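Local structure of hypothetical protein TTHA1785 (Thermus thermophilus, 2EPG) at residues 88-93 with 353-358; 110-115 with 331-336; 170-175 with 308-313; 194-199 with 253-258; 247-252 with 298-303. The protein probably joins RNA ends as a manganese-dependent, GTP-consuming RtcB ligase, sealing 3'-phosphate or 2',3'-cyclic phosphate ends to 5'-hydroxyl ends. All blocks are in the same frame, centred on the assembly; numbering follows the deposited sequence.

Contact 1: residues 88-93 with 353-358; sequences AAFDPE and LVHRKG
Ala88 O is gripped twice by His355: its backbone N comes in at 2.8 Å on a nearly straight bond (171°), but above the carbonyl plane, and its ring ND1 adds a weak second bond at 3.4 Å. Ala88 N returns a bond to His355 O, so the two residues form a hydrogen-bonded antiparallel pair. Phe90 and Leu353 form the next one: Leu353 N meets Phe90 O in the carbonyl plane at 2.9 Å, and Phe90 N reaches Leu353 O from above its plane. Between them Ala89 and Val354 form a non-hydrogen-bonded pair on the sheet face opposite Phe90 and His355, CB of Ala89 lying 4.2 Å from Val354 CG2. The Phe90 and His355 rings lie on the same face of the sheet, with Leu353. Each has CG anti to its carbonyl carbon (chi1 -73° and -69°), and they cross steeply, Phe90 CD1 lying 3.4 Å from His355 ND1. On its far nitrogen, NE2, the imidazole bonds to Ser99 N beside strand 97-98. The imidazole is thus engaged at both nitrogens, weakly at ND1 and by a backbone N-H at NE2, consistent with a neutral ring carrying its proton on ND1 in this buried antiparallel strand pair.

Contact 2: residues 110-115 with 331-336; sequences GVRLLA and LRVLYD
Packing is close in the buried middle, where strand 110-115 meets the classic beta bulge of strand 332-336, at which Leu334 and Tyr335 both face Leu113. Leu113 N bonds to Tyr335 O at 3.0 Å and Leu113 O accepts from Leu334 N, both almost along the C=O axes, so the extra residue costs neither polar atom of Leu113 its partner. Leu334, CG anti to its backbone N, lies alongside Leu113, and its CD1 fits between Leu113 CD2 and Ala115 CB, 4.1 Å from each. On the opposite face Leu114 CD2 touches Val333 CG2 at 3.9 Å, and Leu331 CD2 packs on Leu114 CB. The loose side is the end at Arg332, whose extended side chain is exposed while its backbone pairs with Ala115. At the other end polar groups are buried. Arg112, bent at chi3 (-64°), sends NE straight to the anti lone pair of Asp336 OD1 (2.8 Å, 177°), in the guanidinium plane but with the carboxylate turned 83° from it. A water bridges Arg112 NH1 and the same OD1, while OD2 makes a salt bridge with Arg308. Two arginines thus share one buried carboxylate, which probably keeps Asp336 ionised.

Contact 3: residues 170-175 with 308-313; sequences RGYGYP and RQLIAH
Gln309 leaves the helix with CG anti to its backbone N and then bends at chi2 (63°), a course that carries its amide to the loop at 170-175. One turn later His313, with the same anti start, sets its imidazole against the backbone there. Tyr172 has CG anti to its carbonyl carbon, which sets the phenol beside Leu310 and His313. Gln309 NE2 donates to Tyr172 O at 3.0 Å (161°), nearly in its own amide plane and on a carbonyl lone pair, and bonds also to Asp177 OD1; its OE1 accepts from Arg112 NH1, so the amide is fixed in rotation. Over one face of the His313 ring sits Tyr172 CA, a CH-pi contact 3.8 Å from the centroid. The phenol points an edge at the face of this imidazole, an edge-to-face (T-shaped) pair with planes 74° apart and Tyr172 CD1 3.9 Å from His313 CD2. Tyr172 CD1 also meets Leu310 CD2, whose side chain runs alongside the phenol. Gly173, at backbone angles that suit glycine, brings its CA to 3.4 Å from Gln309 NE2. Gly171, at positive phi, is the C-prime residue of the Schellman motif ending helix 164-169, and Tyr172 centres an inverse gamma turn. The chain leaving that helix packs against the long helix 288-321, which at Ala312 packs on strands 110-119 and 240-247.

Contact 4: residues 194-199 with 253-258; sequences KVSERA and GHQVCQ
The N-terminal end of helix 197-203, with its serine N-cap, rests here against the flank of helix 250-265. Ser196 OG, set in the crowded position between its own backbone N and carbonyl carbon, accepts from Ala199 N at 3.1 Å (159°), the capping bond of the first turn, and makes a second hydrogen bond to Asp259 OD1, one turn beyond Gln255 on the other helix. Where the two backbones come nearest, Ala199 CB touches Gln255 CB at 3.5 Å. Gln255 starts anti to its backbone N and bends at chi2 (57°), so CG passes close to the Ala199 backbone while the amide lies against the arm of Arg198. That arm is fully extended and crosses Gln255 at about a right angle. Gln255 NE2 lies over one face of the guanidinium, toward its rim, 3.5 Å above the plane, and the two planes differ by 29°. Arg198 NE and Gln255 OE1 are 2.9 Å apart, but the angle is too poor for a hydrogen bond, so the groups are layered. The amide is anchored by NE2 on Asp259 OD2, with a weak bond from Arg202 to OE1. Asp259 thus links both polar ends, one oxygen for the serine and one for the glutamine. Deeper in, Val256 CG2 packs on Ala199 CB at 3.9 Å and on Val195 CG1 at 4.2 Å, next to Ala296 and Ala299 of helix 288-321. The arrangement is that of a capped helix start, its Ser N-cap tied by an aspartate to the neighbouring helix and its apolar side packed by alanine and valines.

Contact 5: residues 247-252 with 298-303; sequences TGSRGL and AAAANF
One face of the Phe303 ring is covered by Leu252, whose CD1 stands over its centre, 4.0 Å from the centroid and 13° off the normal, a CH-pi contact. At one edge, near the ring plane, lies Ser249 O, 3.4 Å from Phe303 CE2, and Arg250 CB reaches the same edge at 4.5 Å. Phe303 takes up this position with CG anti to its backbone N, pointing from helix 288-321 at residues 249-252. Leu252 also starts anti (chi1 -162°), and splits its two methyls: CD1 serves the ring, while CD2 packs on Ala300 at 3.8 Å from CA and 3.9 Å from CB. One helical turn before Phe303, Ala300 O approaches Ser249 CB at 3.4 Å. The hydroxyl of Ser249, in the crowded position between its backbone N and carbonyl carbon (chi1 51°), bonds instead to Ile107 O, and its backbone N donates to Asp106 OD2, a residue predicted to bind manganese. Beyond the aliphatic start of its chain, Arg250 leads away, its NE bonding to Thr209 OG1. Leu160 of helix 153-162 packs on both Leu252 and Phe303. Packing holds the contact, without a hydrogen bond between the segments, while Ser249 OG and N are turned to Ile107 and Asp106; the bond from Ser249 N to one oxygen of Asp106 is consistent with a second-shell role at the predicted manganese site.

How the contacts relate
Contacts 2, 3 and 5 adjoin one another: contacts 2 and 3 have centres about 11 Å apart and share the polar cluster of Arg112, Asp336, Arg308 and Gln309, and Thr247 O receives both Gly110 N and Arg308. Helix 288-321 serves contacts 3 and 5, helix 250-265 contacts 4 and 5, whose centres are about 10 Å apart. Contact 1 stands apart, about 26 Å from contact 2 between centres, yet strands 332-347 and 350-357 are consecutive antiparallel neighbours. Along the chain contact 1 encloses 2, which encloses 3, within which 4 and 5 alternate. Distant parts of the sequence thus meet in one fold, with contacts 2 and 5 bordering residues predicted to bind manganese.

Contact 1: residues 88-93 with 353-358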
# COMPACT_ATOMS: atom_id res chain seq x y z
N ALA A 88 -0.49 11.99 6.84
CA ALA A 88 0.02 13.18 7.53
C ALA A 88 1.26 13.70 6.83
O ALA A 88 2.27 13.01 6.74
CB ALA A 88 0.36 12.83 9.00
N ALA A 89 1.18 14.93 6.33
CA ALA A 89 2.29 15.54 5.63
C ALA A 89 3.07 16.44 6.60
O ALA A 89 2.47 17.13 7.44
CB ALA A 89 1.75 16.36 4.44
N PHE A 90 4.40 16.40 6.49
CA PHE A 90 5.28 17.19 7.34
C PHE A 90 6.27 17.99 6.50
O PHE A 90 6.88 17.45 5.57
CB PHE A 90 6.02 16.27 8.31
CG PHE A 90 5.14 15.73 9.42
CD1 PHE A 90 4.40 14.57 9.24
CD2 PHE A 90 5.03 16.41 10.62
CE1 PHE A 90 3.56 14.09 10.25
CE2 PHE A 90 4.20 15.94 11.64
CZ PHE A 90 3.46 14.78 11.46
N ASP A 91 6.43 19.28 6.80
CA ASP A 91 7.33 20.14 6.04
C ASP A 91 8.71 20.25 6.69
O ASP A 91 8.86 20.84 7.76
CB ASP A 91 6.72 21.54 5.90
CG ASP A 91 7.49 22.42 4.92
OD1 ASP A 91 8.69 22.19 4.71
OD2 ASP A 91 6.89 23.35 4.38
N PRO A 92 9.74 19.73 6.02
CA PRO A 92 11.12 19.77 6.54
C PRO A 92 11.58 21.19 6.86
O PRO A 92 12.29 21.41 7.84
CB PRO A 92 11.95 19.17 5.40
CG PRO A 92 10.96 18.38 4.61
CD PRO A 92 9.73 19.24 4.63
N GLU A 93 11.17 22.15 6.03
CA GLU A 93 11.56 23.54 6.21
C GLU A 93 10.89 24.20 7.40
O GLU A 93 11.27 25.30 7.80
CB GLU A 93 11.23 24.34 4.95
CG GLU A 93 12.08 23.96 3.78
CD GLU A 93 13.54 23.91 4.16
OE1 GLU A 93 14.06 22.81 4.44
OE2 GLU A 93 14.16 25.00 4.22
N LEU A 353 7.02 15.66 3.34
CA LEU A 353 7.11 14.23 3.57
C LEU A 353 5.71 13.75 3.97
O LEU A 353 5.18 14.15 5.00
CB LEU A 353 8.09 13.93 4.70
CG LEU A 353 8.18 12.45 5.08
CD1 LEU A 353 8.83 11.68 3.95
CD2 LEU A 353 8.97 12.30 6.39
N VAL A 354 5.14 12.86 3.16
CA VAL A 354 3.79 12.35 3.43
C VAL A 354 3.78 10.95 4.03
O VAL A 354 4.21 9.99 3.37
CB VAL A 354 2.94 12.33 2.14
CG1 VAL A 354 1.49 11.93 2.47
CG2 VAL A 354 2.99 13.70 1.48
N HIS A 355 3.29 10.84 5.27
CA HIS A 355 3.19 9.57 5.97
C HIS A 355 1.83 8.99 5.61
O HIS A 355 0.79 9.67 5.72
CB HIS A 355 3.22 9.74 7.50
CG HIS A 355 4.53 10.18 8.07
ND1 HIS A 355 5.00 11.48 7.97
CD2 HIS A 355 5.45 9.51 8.80
CE1 HIS A 355 6.15 11.58 8.61
NE2 HIS A 355 6.45 10.40 9.13
N ARG A 356 1.83 7.73 5.19
CA ARG A 356 0.60 7.05 4.83
C ARG A 356 0.67 5.68 5.44
O ARG A 356 1.52 4.88 5.07
CB ARG A 356 0.45 6.92 3.31
CG ARG A 356 0.28 8.25 2.53
CD ARG A 356 -0.24 8.01 1.09
NE ARG A 356 -0.41 9.24 0.33
CZ ARG A 356 0.55 9.83 -0.38
NH1 ARG A 356 0.29 10.95 -1.04
NH2 ARG A 356 1.77 9.31 -0.45
N LYS A 357 -0.21 5.41 6.40
CA LYS A 357 -0.26 4.10 7.04
C LYS A 357 -1.65 3.59 6.74
O LYS A 357 -2.64 4.16 7.22
CB LYS A 357 -0.09 4.19 8.56
CG LYS A 357 0.12 2.80 9.18
CD LYS A 357 -0.34 2.68 10.63
CE LYS A 357 0.20 3.77 11.52
NZ LYS A 357 -0.03 3.48 12.96
N GLY A 358 -1.74 2.52 5.96
CA GLY A 358 -3.04 1.98 5.60
C GLY A 358 -3.82 2.97 4.75
O GLY A 358 -5.01 3.20 4.97

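Contact 2: residues 110-115 with 331-336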
# COMPACT_ATOMS: atom_id res chain seq x y z
N GLY A 110 2.20 -3.76 0.45
CA GLY A 110 1.45 -3.15 -0.63
C GLY A 110 0.75 -4.14 -1.53
O GLY A 110 0.62 -5.32 -1.18
N VAL A 111 0.35 -3.67 -2.70
CA VAL A 111 -0.39 -4.51 -3.62
C VAL A 111 0.05 -4.39 -5.07
O VAL A 111 0.32 -3.29 -5.55
CB VAL A 111 -1.90 -4.13 -3.58
CG1 VAL A 111 -2.72 -5.12 -4.39
CG2 VAL A 111 -2.39 -4.07 -2.13
N ARG A 112 0.12 -5.52 -5.76
CA ARG A 112 0.43 -5.51 -7.17
C ARG A 112 -0.73 -6.23 -7.86
O ARG A 112 -1.18 -7.29 -7.39
CB ARG A 112 1.72 -6.24 -7.50
CG ARG A 112 1.91 -6.41 -9.01
CD ARG A 112 3.27 -6.92 -9.45
NE ARG A 112 4.39 -6.02 -9.16
CZ ARG A 112 5.54 -6.03 -9.83
NH1 ARG A 112 6.53 -5.20 -9.52
NH2 ARG A 112 5.68 -6.85 -10.85
N LEU A 113 -1.22 -5.66 -8.96
CA LEU A 113 -2.28 -6.30 -9.72
C LEU A 113 -1.79 -6.59 -11.14
O LEU A 113 -1.37 -5.68 -11.87
CB LEU A 113 -3.54 -5.42 -9.79
CG LEU A 113 -4.74 -6.03 -10.53
CD1 LEU A 113 -5.27 -7.26 -9.78
CD2 LEU A 113 -5.86 -5.01 -10.63
N LEU A 114 -1.85 -7.87 -11.52
CA LEU A 114 -1.48 -8.27 -12.87
C LEU A 114 -2.81 -8.43 -13.63
O LEU A 114 -3.80 -8.88 -13.06
CB LEU A 114 -0.74 -9.63 -12.85
CG LEU A 114 0.54 -9.78 -12.00
CD1 LEU A 114 1.14 -11.18 -12.20
CD2 LEU A 114 1.54 -8.71 -12.41
N ALA A 115 -2.82 -8.02 -14.90
CA ALA A 115 -4.00 -8.12 -15.74
C ALA A 115 -3.63 -9.00 -16.94
O ALA A 115 -2.63 -8.74 -17.60
CB ALA A 115 -4.42 -6.73 -16.22
N LEU A 331 0.21 -11.70 -18.96
CA LEU A 331 0.14 -11.11 -17.63
C LEU A 331 1.00 -9.85 -17.47
O LEU A 331 2.21 -9.92 -17.26
CB LEU A 331 0.55 -12.15 -16.58
CG LEU A 331 -0.56 -13.15 -16.22
CD1 LEU A 331 0.03 -14.44 -15.67
CD2 LEU A 331 -1.51 -12.49 -15.21
N ARG A 332 0.37 -8.69 -17.57
CA ARG A 332 1.11 -7.44 -17.44
C ARG A 332 0.81 -6.79 -16.12
O ARG A 332 -0.24 -7.05 -15.52
CB ARG A 332 0.73 -6.47 -18.56
CG ARG A 332 0.87 -7.02 -19.97
CD ARG A 332 0.51 -5.95 -20.98
NE ARG A 332 0.26 -6.49 -22.32
CZ ARG A 332 -0.20 -5.76 -23.33
NH1 ARG A 332 -0.41 -6.32 -24.52
NH2 ARG A 332 -0.46 -4.46 -23.14
N VAL A 333 1.73 -5.94 -15.66
CA VAL A 333 1.52 -5.22 -14.42
C VAL A 333 0.57 -4.05 -14.73
O VAL A 333 0.90 -3.17 -15.53
CB VAL A 333 2.85 -4.65 -13.88
CG1 VAL A 333 2.59 -3.81 -12.64
CG2 VAL A 333 3.83 -5.82 -13.55
N LEU A 334 -0.62 -4.07 -14.15
CA LEU A 334 -1.57 -2.99 -14.35
C LEU A 334 -1.02 -1.86 -13.47
O LEU A 334 -0.80 -0.74 -13.94
CB LEU A 334 -2.97 -3.43 -13.90
CG LEU A 334 -4.11 -2.45 -14.21
CD1 LEU A 334 -5.41 -3.22 -14.31
CD2 LEU A 334 -4.17 -1.36 -13.14
N TYR A 335 -0.80 -2.16 -12.20
CA TYR A 335 -0.17 -1.20 -11.29
C TYR A 335 0.35 -1.91 -10.04
O TYR A 335 0.03 -3.07 -9.79
CB TYR A 335 -1.15 -0.08 -10.87
CG TYR A 335 -0.42 1.19 -10.52
CD1 TYR A 335 0.42 1.81 -11.45
CD2 TYR A 335 -0.54 1.78 -9.26
CE1 TYR A 335 1.11 2.98 -11.12
CE2 TYR A 335 0.14 2.95 -8.95
CZ TYR A 335 0.97 3.53 -9.89
OH TYR A 335 1.65 4.69 -9.58
N ASP A 336 1.17 -1.20 -9.27
CA ASP A 336 1.72 -1.73 -8.02
C ASP A 336 1.95 -0.52 -7.12
O ASP A 336 2.65 0.43 -7.51
CB ASP A 336 3.02 -2.49 -8.32
CG ASP A 336 3.74 -2.99 -7.06
OD1 ASP A 336 4.17 -4.16 -7.05
OD2 ASP A 336 3.89 -2.21 -6.09
O HOH W 1 6.88 -3.94 -7.02

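Contact 3: residues 170-175 with 308-313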
# COMPACT_ATOMS: atom_id res chain seq x y z
N ARG A 170 17.61 -8.30 -14.61
CA ARG A 170 18.29 -9.60 -14.60
C ARG A 170 17.37 -10.72 -15.05
O ARG A 170 17.63 -11.89 -14.80
CB ARG A 170 18.85 -9.96 -13.22
CG ARG A 170 20.26 -9.44 -12.93
CD ARG A 170 20.25 -7.99 -12.58
NE ARG A 170 21.58 -7.40 -12.41
CZ ARG A 170 21.77 -6.11 -12.18
NH1 ARG A 170 22.99 -5.62 -12.04
NH2 ARG A 170 20.72 -5.29 -12.10
N GLY A 171 16.26 -10.37 -15.70
CA GLY A 171 15.36 -11.40 -16.20
C GLY A 171 14.17 -11.80 -15.35
O GLY A 171 13.37 -12.61 -15.79
N TYR A 172 14.03 -11.26 -14.15
CA TYR A 172 12.90 -11.65 -13.31
C TYR A 172 11.68 -10.74 -13.53
O TYR A 172 11.13 -10.17 -12.59
CB TYR A 172 13.31 -11.61 -11.83
CG TYR A 172 14.42 -12.56 -11.50
CD1 TYR A 172 14.14 -13.89 -11.19
CD2 TYR A 172 15.75 -12.15 -11.50
CE1 TYR A 172 15.16 -14.79 -10.88
CE2 TYR A 172 16.78 -13.03 -11.20
CZ TYR A 172 16.48 -14.34 -10.89
OH TYR A 172 17.49 -15.22 -10.59
N GLY A 173 11.28 -10.62 -14.80
CA GLY A 173 10.14 -9.79 -15.14
C GLY A 173 10.20 -9.36 -16.60
O GLY A 173 11.09 -9.81 -17.33
N TYR A 174 9.25 -8.54 -17.03
CA TYR A 174 9.25 -8.03 -18.39
C TYR A 174 9.84 -6.63 -18.27
O TYR A 174 9.66 -5.98 -17.23
CB TYR A 174 7.83 -7.92 -18.95
CG TYR A 174 7.10 -9.24 -19.09
CD1 TYR A 174 7.79 -10.45 -19.23
CD2 TYR A 174 5.70 -9.27 -19.10
CE1 TYR A 174 7.10 -11.65 -19.37
CE2 TYR A 174 5.02 -10.46 -19.24
CZ TYR A 174 5.71 -11.64 -19.38
OH TYR A 174 5.00 -12.80 -19.53
N PRO A 175 10.52 -6.14 -19.32
CA PRO A 175 11.15 -4.81 -19.33
C PRO A 175 10.20 -3.70 -18.90
O PRO A 175 10.57 -2.82 -18.12
CB PRO A 175 11.59 -4.65 -20.78
CG PRO A 175 11.87 -6.05 -21.21
CD PRO A 175 10.70 -6.81 -20.63
N ARG A 308 7.53 -8.20 -4.49
CA ARG A 308 6.33 -8.35 -5.29
C ARG A 308 6.72 -8.62 -6.75
O ARG A 308 6.06 -9.40 -7.44
CB ARG A 308 5.45 -7.10 -5.18
CG ARG A 308 4.80 -6.94 -3.79
CD ARG A 308 3.62 -5.96 -3.79
NE ARG A 308 4.00 -4.56 -3.96
CZ ARG A 308 4.28 -3.72 -2.97
NH1 ARG A 308 4.61 -2.47 -3.24
NH2 ARG A 308 4.24 -4.12 -1.70
N GLN A 309 7.79 -7.99 -7.21
CA GLN A 309 8.25 -8.20 -8.57
C GLN A 309 8.62 -9.67 -8.74
O GLN A 309 8.25 -10.29 -9.75
CB GLN A 309 9.46 -7.31 -8.88
CG GLN A 309 10.07 -7.54 -10.26
CD GLN A 309 9.10 -7.20 -11.41
OE1 GLN A 309 8.44 -6.16 -11.40
NE2 GLN A 309 9.04 -8.07 -12.41
N LEU A 310 9.32 -10.25 -7.76
CA LEU A 310 9.74 -11.65 -7.85
C LEU A 310 8.54 -12.57 -7.86
O LEU A 310 8.48 -13.51 -8.64
CB LEU A 310 10.64 -12.05 -6.65
CG LEU A 310 11.96 -12.78 -6.95
CD1 LEU A 310 12.45 -13.52 -5.69
CD2 LEU A 310 11.80 -13.76 -8.10
N ILE A 311 7.58 -12.30 -6.99
CA ILE A 311 6.39 -13.12 -6.93
C ILE A 311 5.66 -13.08 -8.27
O ILE A 311 5.17 -14.09 -8.76
CB ILE A 311 5.46 -12.66 -5.79
CG1 ILE A 311 6.15 -12.91 -4.44
CG2 ILE A 311 4.12 -13.43 -5.84
CD1 ILE A 311 5.43 -12.32 -3.24
N ALA A 312 5.60 -11.90 -8.88
CA ALA A 312 4.93 -11.75 -10.17
C ALA A 312 5.63 -12.62 -11.21
O ALA A 312 4.97 -13.23 -12.06
CB ALA A 312 4.93 -10.29 -10.61
N HIS A 313 6.95 -12.70 -11.13
CA HIS A 313 7.71 -13.52 -12.07
C HIS A 313 7.29 -14.99 -11.91
O HIS A 313 7.05 -15.68 -12.89
CB HIS A 313 9.23 -13.38 -11.83
CG HIS A 313 10.07 -14.19 -12.77
ND1 HIS A 313 10.21 -13.89 -14.10
CD2 HIS A 313 10.79 -15.32 -12.56
CE1 HIS A 313 10.99 -14.79 -14.68
NE2 HIS A 313 11.35 -15.67 -13.77

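Contact 4: residues 194-199 with 253-258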
# COMPACT_ATOMS: atom_id res chain seq x y z
N LYS A 194 22.17 1.91 6.62
CA LYS A 194 21.31 2.31 7.73
C LYS A 194 20.36 1.19 8.16
O LYS A 194 19.60 1.33 9.11
CB LYS A 194 20.52 3.56 7.34
CG LYS A 194 21.38 4.65 6.69
CD LYS A 194 22.46 5.17 7.64
CE LYS A 194 23.26 6.30 7.00
NZ LYS A 194 23.96 7.10 8.03
N VAL A 195 20.41 0.08 7.44
CA VAL A 195 19.57 -1.08 7.75
C VAL A 195 20.40 -1.98 8.67
O VAL A 195 21.52 -2.36 8.33
CB VAL A 195 19.19 -1.84 6.47
CG1 VAL A 195 18.43 -3.13 6.81
CG2 VAL A 195 18.35 -0.94 5.57
N SER A 196 19.86 -2.32 9.84
CA SER A 196 20.59 -3.15 10.81
C SER A 196 20.87 -4.54 10.28
O SER A 196 20.16 -5.04 9.41
CB SER A 196 19.81 -3.26 12.13
OG SER A 196 18.73 -4.16 12.01
N GLU A 197 21.91 -5.17 10.83
CA GLU A 197 22.29 -6.51 10.42
C GLU A 197 21.12 -7.43 10.62
O GLU A 197 20.83 -8.28 9.78
CB GLU A 197 23.44 -7.05 11.27
CG GLU A 197 24.70 -6.23 11.26
CD GLU A 197 25.80 -6.91 12.02
OE1 GLU A 197 26.27 -7.96 11.53
OE2 GLU A 197 26.18 -6.43 13.10
N ARG A 198 20.46 -7.27 11.75
CA ARG A 198 19.31 -8.10 12.09
C ARG A 198 18.20 -7.98 11.05
O ARG A 198 17.61 -8.98 10.64
CB ARG A 198 18.81 -7.70 13.48
CG ARG A 198 17.58 -8.45 13.92
CD ARG A 198 17.23 -8.04 15.34
NE ARG A 198 16.03 -8.71 15.82
CZ ARG A 198 15.62 -8.67 17.08
NH1 ARG A 198 14.51 -9.30 17.45
NH2 ARG A 198 16.35 -8.02 17.98
N ALA A 199 17.89 -6.75 10.63
CA ALA A 199 16.84 -6.54 9.64
C ALA A 199 17.27 -7.16 8.32
O ALA A 199 16.50 -7.84 7.65
CB ALA A 199 16.57 -5.05 9.47
N GLY A 253 11.41 -5.01 6.95
CA GLY A 253 10.75 -3.76 7.24
C GLY A 253 10.28 -3.66 8.68
O GLY A 253 10.36 -2.60 9.31
N HIS A 254 9.78 -4.77 9.20
CA HIS A 254 9.30 -4.80 10.57
C HIS A 254 10.47 -4.45 11.51
O HIS A 254 10.33 -3.62 12.41
CB HIS A 254 8.77 -6.19 10.89
CG HIS A 254 8.04 -6.28 12.19
ND1 HIS A 254 6.67 -6.12 12.29
CD2 HIS A 254 8.48 -6.54 13.44
CE1 HIS A 254 6.30 -6.27 13.55
NE2 HIS A 254 7.38 -6.53 14.27
N GLN A 255 11.62 -5.08 11.29
CA GLN A 255 12.80 -4.84 12.13
C GLN A 255 13.26 -3.40 12.04
O GLN A 255 13.56 -2.79 13.06
CB GLN A 255 13.95 -5.78 11.72
CG GLN A 255 15.10 -5.83 12.72
CD GLN A 255 14.63 -6.23 14.11
OE1 GLN A 255 14.03 -7.28 14.28
NE2 GLN A 255 14.90 -5.40 15.10
N VAL A 256 13.31 -2.84 10.83
CA VAL A 256 13.71 -1.45 10.65
C VAL A 256 12.82 -0.51 11.45
O VAL A 256 13.28 0.50 12.01
CB VAL A 256 13.67 -1.05 9.15
CG1 VAL A 256 13.79 0.48 9.01
CG2 VAL A 256 14.80 -1.72 8.41
N CYS A 257 11.53 -0.82 11.52
CA CYS A 257 10.62 0.03 12.27
C CYS A 257 10.97 -0.05 13.75
O CYS A 257 11.05 0.96 14.44
CB CYS A 257 9.16 -0.41 12.05
SG CYS A 257 7.91 0.61 12.91
N GLN A 258 11.20 -1.27 14.23
CA GLN A 258 11.55 -1.52 15.63
C GLN A 258 12.86 -0.85 16.01
O GLN A 258 12.95 -0.20 17.03
CB GLN A 258 11.65 -3.03 15.88
CG GLN A 258 12.12 -3.38 17.28
CD GLN A 258 11.07 -3.12 18.34
OE1 GLN A 258 10.03 -3.79 18.37
NE2 GLN A 258 11.32 -2.14 19.20

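Contact 5: residues 247-252 with 298-303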
# COMPACT_ATOMS: atom_id res chain seq x y z
N THR A 247 1.59 -8.22 -0.19
CA THR A 247 2.70 -8.52 0.69
C THR A 247 3.63 -7.31 0.80
O THR A 247 3.48 -6.32 0.05
CB THR A 247 3.49 -9.76 0.21
OG1 THR A 247 4.46 -10.10 1.20
CG2 THR A 247 4.18 -9.49 -1.13
N GLY A 248 4.58 -7.39 1.73
CA GLY A 248 5.48 -6.27 1.95
C GLY A 248 6.97 -6.54 2.08
O GLY A 248 7.53 -7.34 1.33
N SER A 249 7.61 -5.85 3.02
CA SER A 249 9.05 -5.99 3.23
C SER A 249 9.39 -7.16 4.16
O SER A 249 10.55 -7.36 4.54
CB SER A 249 9.66 -4.68 3.75
OG SER A 249 8.95 -4.18 4.87
N ARG A 250 8.37 -7.92 4.53
CA ARG A 250 8.55 -9.09 5.38
C ARG A 250 9.23 -8.77 6.71
O ARG A 250 8.88 -7.80 7.39
CB ARG A 250 9.31 -10.13 4.58
CG ARG A 250 8.65 -10.43 3.24
CD ARG A 250 7.41 -11.34 3.36
NE ARG A 250 7.80 -12.76 3.44
CZ ARG A 250 7.89 -13.45 4.58
NH1 ARG A 250 8.27 -14.72 4.55
NH2 ARG A 250 7.57 -12.88 5.74
N GLY A 251 10.20 -9.58 7.12
CA GLY A 251 10.84 -9.30 8.40
C GLY A 251 11.77 -8.09 8.43
O GLY A 251 11.99 -7.48 9.48
N LEU A 252 12.31 -7.74 7.27
CA LEU A 252 13.23 -6.63 7.14
C LEU A 252 12.59 -5.29 7.51
O LEU A 252 13.14 -4.52 8.31
CB LEU A 252 13.78 -6.63 5.72
CG LEU A 252 15.05 -5.88 5.35
CD1 LEU A 252 15.65 -6.53 4.11
CD2 LEU A 252 14.74 -4.43 5.12
N ALA A 298 13.43 3.54 3.13
CA ALA A 298 13.44 3.48 1.68
C ALA A 298 14.02 2.15 1.22
O ALA A 298 13.56 1.58 0.23
CB ALA A 298 14.27 4.64 1.11
N ALA A 299 15.05 1.67 1.92
CA ALA A 299 15.68 0.40 1.57
C ALA A 299 14.67 -0.73 1.80
O ALA A 299 14.53 -1.64 0.98
CB ALA A 299 16.94 0.17 2.43
N ALA A 300 13.93 -0.64 2.90
CA ALA A 300 12.93 -1.65 3.18
C ALA A 300 11.85 -1.59 2.09
O ALA A 300 11.39 -2.63 1.60
CB ALA A 300 12.32 -1.39 4.55
N ALA A 301 11.44 -0.39 1.70
CA ALA A 301 10.42 -0.25 0.67
C ALA A 301 10.89 -0.87 -0.65
O ALA A 301 10.12 -1.55 -1.33
CB ALA A 301 10.05 1.23 0.47
N ASN A 302 12.14 -0.64 -1.02
CA ASN A 302 12.68 -1.18 -2.26
C ASN A 302 12.71 -2.69 -2.22
O ASN A 302 12.54 -3.35 -3.24
CB ASN A 302 14.10 -0.63 -2.52
CG ASN A 302 14.09 0.86 -2.83
OD1 ASN A 302 15.14 1.54 -2.80
ND2 ASN A 302 12.91 1.38 -3.16
N PHE A 303 12.91 -3.23 -1.02
CA PHE A 303 12.94 -4.67 -0.84
C PHE A 303 11.53 -5.19 -1.08
O PHE A 303 11.32 -6.20 -1.76
CB PHE A 303 13.40 -5.02 0.58
CG PHE A 303 13.43 -6.51 0.84
CD1 PHE A 303 14.35 -7.33 0.20
CD2 PHE A 303 12.52 -7.08 1.72
CE1 PHE A 303 14.36 -8.70 0.44
CE2 PHE A 303 12.53 -8.45 1.96
CZ PHE A 303 13.45 -9.26 1.32